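Local coordinates for protein glycerol dehydratase (Clostridium butyricum, PDB 1R9D) that probably acts as a glycyl-radical lyase that dehydrates glycerol without the help of vitamin B12, at residues N91-D96 / N322-E327. Residues are numbered along the deposited sequence; the frame is centred on the assembly and turned at random.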
loop_
_atom_site.group_PDB
_atom_site.type_symbol
_atom_site.label_atom_id
_atom_site.label_comp_id
_atom_site.label_asym_id
_atom_site.label_seq_id
_atom_site.Cartn_x
_atom_site.Cartn_y
_atom_site.Cartn_z
ATOM N N ASN A 91 -0.445 -8.687 -19.769
ATOM C CA ASN A 91 -0.503 -9.963 -20.475
ATOM C C ASN A 91 -1.628 -10.046 -21.492
ATOM O O ASN A 91 -1.613 -10.915 -22.366
ATOM C CB ASN A 91 -0.637 -11.106 -19.470
ATOM C CG ASN A 91 -1.868 -10.974 -18.611
ATOM O OD1 ASN A 91 -2.991 -11.199 -19.072
ATOM N ND2 ASN A 91 -1.672 -10.583 -17.354
ATOM N N LYS A 92 -2.601 -9.149 -21.387
ATOM C CA LYS A 92 -3.717 -9.156 -22.321
ATOM C C LYS A 92 -3.253 -8.915 -23.757
ATOM O O LYS A 92 -3.886 -9.382 -24.703
ATOM C CB LYS A 92 -4.760 -8.114 -21.912
ATOM C CG LYS A 92 -5.510 -8.480 -20.629
ATOM C CD LYS A 92 -6.578 -7.455 -20.282
ATOM C CE LYS A 92 -7.202 -7.739 -18.915
ATOM N NZ LYS A 92 -7.821 -9.097 -18.843
ATOM N N TRP A 93 -2.146 -8.197 -23.927
ATOM C CA TRP A 93 -1.635 -7.947 -25.270
ATOM C C TRP A 93 -1.155 -9.264 -25.882
ATOM O O TRP A 93 -1.325 -9.506 -27.080
ATOM C CB TRP A 93 -0.473 -6.942 -25.238
ATOM C CG TRP A 93 0.753 -7.433 -24.520
ATOM C CD1 TRP A 93 1.082 -7.217 -23.211
ATOM C CD2 TRP A 93 1.803 -8.236 -25.069
ATOM N NE1 TRP A 93 2.274 -7.834 -22.912
ATOM C CE2 TRP A 93 2.737 -8.468 -24.035
ATOM C CE3 TRP A 93 2.046 -8.784 -26.337
ATOM C CZ2 TRP A 93 3.898 -9.225 -24.230
ATOM C CZ3 TRP A 93 3.205 -9.537 -26.531
ATOM C CH2 TRP A 93 4.114 -9.749 -25.481
ATOM N N LEU A 94 -0.560 -10.112 -25.046
ATOM C CA LEU A 94 -0.045 -11.402 -25.490
ATOM C C LEU A 94 -1.222 -12.283 -25.881
ATOM O O LEU A 94 -1.198 -12.951 -26.915
ATOM C CB LEU A 94 0.743 -12.078 -24.365
ATOM C CG LEU A 94 1.981 -12.907 -24.725
ATOM C CD1 LEU A 94 2.275 -13.869 -23.593
ATOM C CD2 LEU A 94 1.771 -13.669 -26.017
ATOM N N GLN A 95 -2.251 -12.277 -25.041
ATOM C CA GLN A 95 -3.450 -13.065 -25.292
ATOM C C GLN A 95 -4.032 -12.721 -26.662
ATOM O O GLN A 95 -4.508 -13.599 -27.385
ATOM C CB GLN A 95 -4.483 -12.794 -24.199
ATOM C CG GLN A 95 -5.807 -13.515 -24.385
ATOM C CD GLN A 95 -6.704 -13.386 -23.173
ATOM O OE1 GLN A 95 -6.995 -12.280 -22.713
ATOM N NE2 GLN A 95 -7.150 -14.519 -22.647
ATOM N N ASP A 96 -3.983 -11.441 -27.018
ATOM C CA ASP A 96 -4.501 -10.980 -28.302
ATOM C C ASP A 96 -3.637 -11.362 -29.504
ATOM O O ASP A 96 -4.163 -11.650 -30.578
ATOM C CB ASP A 96 -4.674 -9.457 -28.293
ATOM C CG ASP A 96 -5.859 -9.007 -27.462
ATOM O OD1 ASP A 96 -6.970 -9.544 -27.670
ATOM O OD2 ASP A 96 -5.684 -8.109 -26.608
ATOM N N ASN A 322 16.431 -12.561 -24.364
ATOM C CA ASN A 322 15.524 -11.896 -25.290
ATOM C C ASN A 322 14.258 -11.515 -24.536
ATOM O O ASN A 322 14.039 -11.974 -23.412
ATOM C CB ASN A 322 15.177 -12.796 -26.479
ATOM C CG ASN A 322 14.834 -12.002 -27.735
ATOM O OD1 ASN A 322 14.452 -10.830 -27.662
ATOM N ND2 ASN A 322 14.952 -12.645 -28.894
ATOM N N LYS A 323 13.420 -10.696 -25.164
ATOM C CA LYS A 323 12.197 -10.204 -24.539
ATOM C C LYS A 323 11.105 -9.911 -25.559
ATOM O O LYS A 323 11.247 -9.011 -26.381
ATOM C CB LYS A 323 12.528 -8.925 -23.754
ATOM C CG LYS A 323 11.334 -8.121 -23.240
ATOM C CD LYS A 323 11.828 -6.843 -22.551
ATOM C CE LYS A 323 10.695 -6.000 -21.999
ATOM N NZ LYS A 323 11.237 -4.790 -21.305
ATOM N N VAL A 324 10.006 -10.661 -25.504
ATOM C CA VAL A 324 8.903 -10.439 -26.428
ATOM C C VAL A 324 8.074 -9.234 -25.962
ATOM O O VAL A 324 7.846 -9.047 -24.762
ATOM C CB VAL A 324 7.998 -11.698 -26.537
ATOM C CG1 VAL A 324 7.324 -11.983 -25.198
ATOM C CG2 VAL A 324 6.967 -11.503 -27.634
ATOM N N ARG A 325 7.649 -8.407 -26.916
ATOM C CA ARG A 325 6.854 -7.216 -26.624
ATOM C C ARG A 325 5.653 -7.168 -27.563
ATOM O O ARG A 325 5.668 -7.800 -28.620
ATOM C CB ARG A 325 7.688 -5.944 -26.841
ATOM C CG ARG A 325 9.020 -5.902 -26.106
ATOM C CD ARG A 325 9.681 -4.530 -26.275
ATOM N NE ARG A 325 10.935 -4.406 -25.532
ATOM C CZ ARG A 325 12.097 -4.933 -25.909
ATOM N NH1 ARG A 325 12.188 -5.630 -27.035
ATOM N NH2 ARG A 325 13.173 -4.760 -25.155
ATOM N N ASP A 326 4.622 -6.410 -27.193
ATOM C CA ASP A 326 3.439 -6.299 -28.040
ATOM C C ASP A 326 3.840 -5.701 -29.393
ATOM O O ASP A 326 4.912 -5.095 -29.520
ATOM C CB ASP A 326 2.362 -5.435 -27.374
ATOM C CG ASP A 326 2.795 -3.993 -27.194
ATOM O OD1 ASP A 326 3.433 -3.679 -26.164
ATOM O OD2 ASP A 326 2.495 -3.178 -28.090
ATOM N N GLU A 327 2.982 -5.862 -30.396
ATOM C CA GLU A 327 3.291 -5.382 -31.745
ATOM C C GLU A 327 3.575 -3.898 -31.912
ATOM O O GLU A 327 4.364 -3.518 -32.779
ATOM C CB GLU A 327 2.201 -5.815 -32.738
ATOM C CG GLU A 327 0.780 -5.536 -32.316
ATOM C CD GLU A 327 -0.228 -6.133 -33.290
ATOM O OE1 GLU A 327 -0.032 -7.292 -33.721
ATOM O OE2 GLU A 327 -1.217 -5.450 -33.621
#
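The indole of W93 lies with one face against the backbone of R325 and D326, while CB of L94, from its own helix, backs the middle of the other face. On the first face the amide N of D326 stands 3.5 Å above the ring plane, nearer the ring's outer border than its middle, and W93 CZ3 comes 3.6 Å from the carbonyl carbon of R325. In the plane of the ring, at its edge, V324 presents CG1 to W93 CH2 at 3.9 Å, with CG2 close by; a branched valine suits this place because it sets two methyls against one corner of the indole. The six-membered ring is the part used most, its CE3 reaching 3.3 Å from D326 CA. W93 CB already points from short helix 92-97 toward the loop between helices 304-317 and 329-332, within the pyruvate formate-lyase-like part of this glycyl-radical enzyme, and a chi1 of 65° lays the flat ring along the backbone. The short aspartate packs its CB 3.7 Å from W93 CD2, whereas its carboxylate, tilted 67° to the indole, is hydrogen-bonded to S329 OG through OD1 and caps a backbone N just past E327. R104 donates a hydrogen bond to O of R325, and E97, ending the helix that carries W93, accepts one at OE2 from N of E327.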